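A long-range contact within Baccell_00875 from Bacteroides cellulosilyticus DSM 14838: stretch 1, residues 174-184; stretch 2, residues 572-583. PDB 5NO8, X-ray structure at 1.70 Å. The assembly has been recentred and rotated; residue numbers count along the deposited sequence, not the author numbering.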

# COMPACT_ATOMS: atom_id res chain seq x y z
N ALA A 174 3.69 -6.25 -18.24
CA ALA A 174 4.18 -6.05 -16.90
C ALA A 174 5.29 -5.00 -16.87
O ALA A 174 5.96 -4.76 -17.85
N TYR A 175 5.47 -4.38 -15.71
CA TYR A 175 6.50 -3.39 -15.52
C TYR A 175 6.82 -3.20 -14.04
O TYR A 175 6.11 -3.65 -13.16
N VAL A 176 7.93 -2.50 -13.81
CA VAL A 176 8.26 -1.95 -12.51
C VAL A 176 8.66 -0.48 -12.71
O VAL A 176 9.48 -0.15 -13.57
N ASN A 177 8.02 0.40 -11.95
CA ASN A 177 8.37 1.80 -11.92
C ASN A 177 8.95 2.08 -10.55
O ASN A 177 8.24 2.05 -9.57
N ALA A 178 10.28 2.28 -10.49
CA ALA A 178 10.97 2.52 -9.25
C ALA A 178 11.24 4.00 -9.08
O ALA A 178 12.04 4.59 -9.80
N ILE A 179 10.53 4.61 -8.14
CA ILE A 179 10.58 6.05 -7.91
C ILE A 179 11.44 6.33 -6.69
O ILE A 179 11.15 5.86 -5.61
N ARG A 180 12.53 7.06 -6.88
CA ARG A 180 13.36 7.46 -5.76
C ARG A 180 12.49 8.14 -4.71
O ARG A 180 11.63 8.96 -5.05
N MET A 181 12.68 7.77 -3.45
CA MET A 181 11.69 8.13 -2.42
C MET A 181 11.56 9.65 -2.21
O MET A 181 10.45 10.15 -1.93
N GLY A 182 12.65 10.38 -2.41
CA GLY A 182 12.60 11.85 -2.37
C GLY A 182 12.06 12.51 -3.61
O GLY A 182 12.05 13.73 -3.69
N ASP A 183 11.69 11.72 -4.61
CA ASP A 183 11.19 12.19 -5.89
C ASP A 183 12.23 12.83 -6.80
O ASP A 183 11.87 13.33 -7.86
N PHE A 184 13.51 12.78 -6.45
CA PHE A 184 14.54 13.40 -7.29
C PHE A 184 14.84 12.46 -8.46
O PHE A 184 15.03 11.27 -8.25
N MET A 572 4.30 17.30 -1.06
CA MET A 572 3.33 16.50 -1.86
C MET A 572 4.00 15.47 -2.77
O MET A 572 3.54 14.34 -2.79
N PRO A 573 5.07 15.85 -3.52
CA PRO A 573 5.71 14.86 -4.41
C PRO A 573 6.33 13.67 -3.68
O PRO A 573 6.35 12.55 -4.21
N VAL A 574 6.82 13.91 -2.47
CA VAL A 574 7.33 12.87 -1.61
C VAL A 574 6.21 11.92 -1.17
O VAL A 574 6.39 10.68 -1.15
N LEU A 575 5.03 12.46 -0.87
CA LEU A 575 3.89 11.61 -0.54
C LEU A 575 3.38 10.83 -1.74
O LEU A 575 3.03 9.63 -1.63
N GLU A 576 3.32 11.49 -2.89
CA GLU A 576 2.82 10.86 -4.10
C GLU A 576 3.71 9.74 -4.60
O GLU A 576 3.22 8.82 -5.27
N ALA A 577 4.99 9.78 -4.24
CA ALA A 577 5.93 8.74 -4.67
C ALA A 577 5.63 7.34 -4.09
O ALA A 577 6.02 6.32 -4.67
N PHE A 578 4.92 7.31 -2.96
CA PHE A 578 4.52 6.04 -2.34
C PHE A 578 3.47 5.26 -3.15
O PHE A 578 3.25 4.08 -2.85
N ASN A 579 2.84 5.92 -4.12
CA ASN A 579 1.63 5.41 -4.77
C ASN A 579 1.87 5.10 -6.23
O ASN A 579 2.42 5.92 -7.00
N GLY A 580 1.37 3.94 -6.66
CA GLY A 580 1.45 3.57 -8.06
C GLY A 580 0.18 3.93 -8.82
O GLY A 580 -0.79 4.48 -8.24
N PHE A 581 0.18 3.63 -10.12
CA PHE A 581 -0.98 3.85 -10.99
C PHE A 581 -1.43 2.56 -11.66
O PHE A 581 -2.11 2.61 -12.70
N GLN A 582 -1.09 1.42 -11.06
CA GLN A 582 -1.42 0.13 -11.65
C GLN A 582 -2.95 -0.02 -11.80
O GLN A 582 -3.71 0.47 -10.94
N PRO A 583 -3.41 -0.71 -12.84
CA PRO A 583 -4.88 -0.81 -13.06
C PRO A 583 -5.55 -1.92 -12.24
O PRO A 583 -6.05 -2.91 -12.80

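No direct hydrogen bond joins the two stretches, although they bury 448 Å² between them; three waters make the polar links instead. Along the strand, Y175, N177 and I179 alternate with residues out of reach, and each directs its CA-to-CB bond toward the second stretch. Y175 (chi1 p) brings OH within 3.4 Å of CE1 of F581, also chi1 p, whose bond leaves sideways but whose ring comes nearer. The two rings lie near parallel, planes at 27°, yet slid apart with centroids 5.8 Å distant, so they barely overlap. Water 1 accepts from F581 N (2.9 Å) and also hydrogen-bonds Y175 OH (3.1 Å). N177 (t) sets ND2 3.8 Å from F581 CE2, at the ring edge; its amide is satisfied elsewhere in the structure.

Farther along, A577 points its methyl inward: CB lies 3.7 Å from CG2 of I179 (m, m) and 4.0 Å from M181 O. The turn from R180 to D183 then presents backbone to the helix, G182 O lying 3.8 Å from CG2 of V574 (t). Here water 2 donates to both M181 O (2.7 Å) and V574 O (2.8 Å). D183 (t) reaches P573, OD2 to CB 3.4 Å, while water 3 donates to P573 O (2.8 Å) and, weakly, to D183 OD1 (2.9 Å).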

# COMPACT_ATOMS: atom_id res chain seq x y z
CB ALA A 174 4.69 -7.36 -16.34
CB TYR A 175 6.10 -2.05 -16.15
CG TYR A 175 4.90 -1.36 -15.54
CD1 TYR A 175 4.97 -0.73 -14.30
CD2 TYR A 175 3.68 -1.36 -16.20
CE1 TYR A 175 3.87 -0.12 -13.75
CE2 TYR A 175 2.59 -0.72 -15.67
CZ TYR A 175 2.70 -0.09 -14.45
OH TYR A 175 1.60 0.50 -13.89
CB VAL A 176 9.39 -2.70 -11.78
CG1 VAL A 176 9.60 -2.09 -10.42
CG2 VAL A 176 9.10 -4.20 -11.62
CB ASN A 177 7.13 2.64 -12.18
CG ASN A 177 7.44 4.12 -12.25
OD1 ASN A 177 8.60 4.52 -12.43
ND2 ASN A 177 6.41 4.95 -12.09
CB ALA A 178 12.24 1.71 -9.22
CB ILE A 179 9.16 6.63 -7.73
CG1 ILE A 179 8.30 6.38 -8.97
CG2 ILE A 179 9.21 8.10 -7.38
CD1 ILE A 179 8.79 7.02 -10.25
CB ARG A 180 14.47 8.41 -6.21
CG ARG A 180 15.57 8.63 -5.17
CD ARG A 180 16.40 9.83 -5.58
NE ARG A 180 16.89 9.73 -6.96
CZ ARG A 180 18.10 9.33 -7.35
NH1 ARG A 180 19.05 9.00 -6.49
NH2 ARG A 180 18.36 9.26 -8.64
CB MET A 181 11.95 7.39 -1.11
CG MET A 181 11.86 5.86 -1.23
SD MET A 181 11.99 5.07 0.36
CE MET A 181 11.90 3.33 -0.09
CB ASP A 183 9.97 13.12 -5.75
CG ASP A 183 9.16 13.22 -7.04
OD1 ASP A 183 8.82 12.17 -7.60
OD2 ASP A 183 8.88 14.34 -7.49
CB PHE A 184 15.84 13.64 -6.51
CG PHE A 184 15.65 14.39 -5.22
CD1 PHE A 184 15.29 15.73 -5.23
CD2 PHE A 184 15.84 13.74 -4.00
CE1 PHE A 184 15.12 16.42 -4.03
CE2 PHE A 184 15.67 14.43 -2.80
CZ PHE A 184 15.31 15.76 -2.82
CB MET A 572 2.38 17.37 -2.66
CG MET A 572 1.28 17.98 -1.82
SD MET A 572 0.03 16.77 -1.32
CE MET A 572 -0.80 16.56 -2.88
CB PRO A 573 6.79 15.68 -5.14
CG PRO A 573 6.34 17.10 -5.01
CD PRO A 573 5.74 17.16 -3.64
CB VAL A 574 8.14 13.50 -0.44
CG1 VAL A 574 8.51 12.49 0.60
CG2 VAL A 574 9.39 14.19 -1.00
CB LEU A 575 2.73 12.44 0.02
CG LEU A 575 1.49 11.64 0.40
CD1 LEU A 575 1.84 10.60 1.41
CD2 LEU A 575 0.42 12.55 0.96
CB GLU A 576 2.58 11.88 -5.22
CG GLU A 576 1.46 12.85 -4.86
CD GLU A 576 1.07 13.77 -5.98
OE1 GLU A 576 1.04 13.32 -7.15
OE2 GLU A 576 0.75 14.94 -5.70
CB ALA A 577 7.36 9.16 -4.35
CB PHE A 578 3.91 6.30 -0.96
CG PHE A 578 4.91 6.66 0.11
CD1 PHE A 578 5.52 5.66 0.86
CD2 PHE A 578 5.18 7.99 0.40
CE1 PHE A 578 6.41 5.99 1.88
CE2 PHE A 578 6.07 8.33 1.44
CZ PHE A 578 6.70 7.33 2.15
CB ASN A 579 0.52 6.46 -4.76
CG ASN A 579 -0.05 6.71 -3.39
OD1 ASN A 579 0.48 6.29 -2.37
ND2 ASN A 579 -1.14 7.44 -3.37
CB PHE A 581 -0.72 4.97 -12.01
CG PHE A 581 0.49 4.74 -12.87
CD1 PHE A 581 0.41 3.97 -14.03
CD2 PHE A 581 1.72 5.27 -12.50
CE1 PHE A 581 1.54 3.75 -14.81
CE2 PHE A 581 2.85 5.04 -13.28
CZ PHE A 581 2.76 4.27 -14.41
CB GLN A 582 -0.94 -1.03 -10.79
CG GLN A 582 0.56 -1.09 -10.54
CD GLN A 582 0.97 -0.39 -9.28
OE1 GLN A 582 0.40 0.67 -8.94
NE2 GLN A 582 1.94 -0.95 -8.57
CB PRO A 583 -4.98 -1.04 -14.56
CG PRO A 583 -3.74 -1.84 -14.86
CD PRO A 583 -2.67 -1.21 -14.01
O HOH W 1 2.27 2.12 -11.34
O HOH W 2 8.55 9.05 -0.40
O HOH W 3 6.05 12.05 -6.94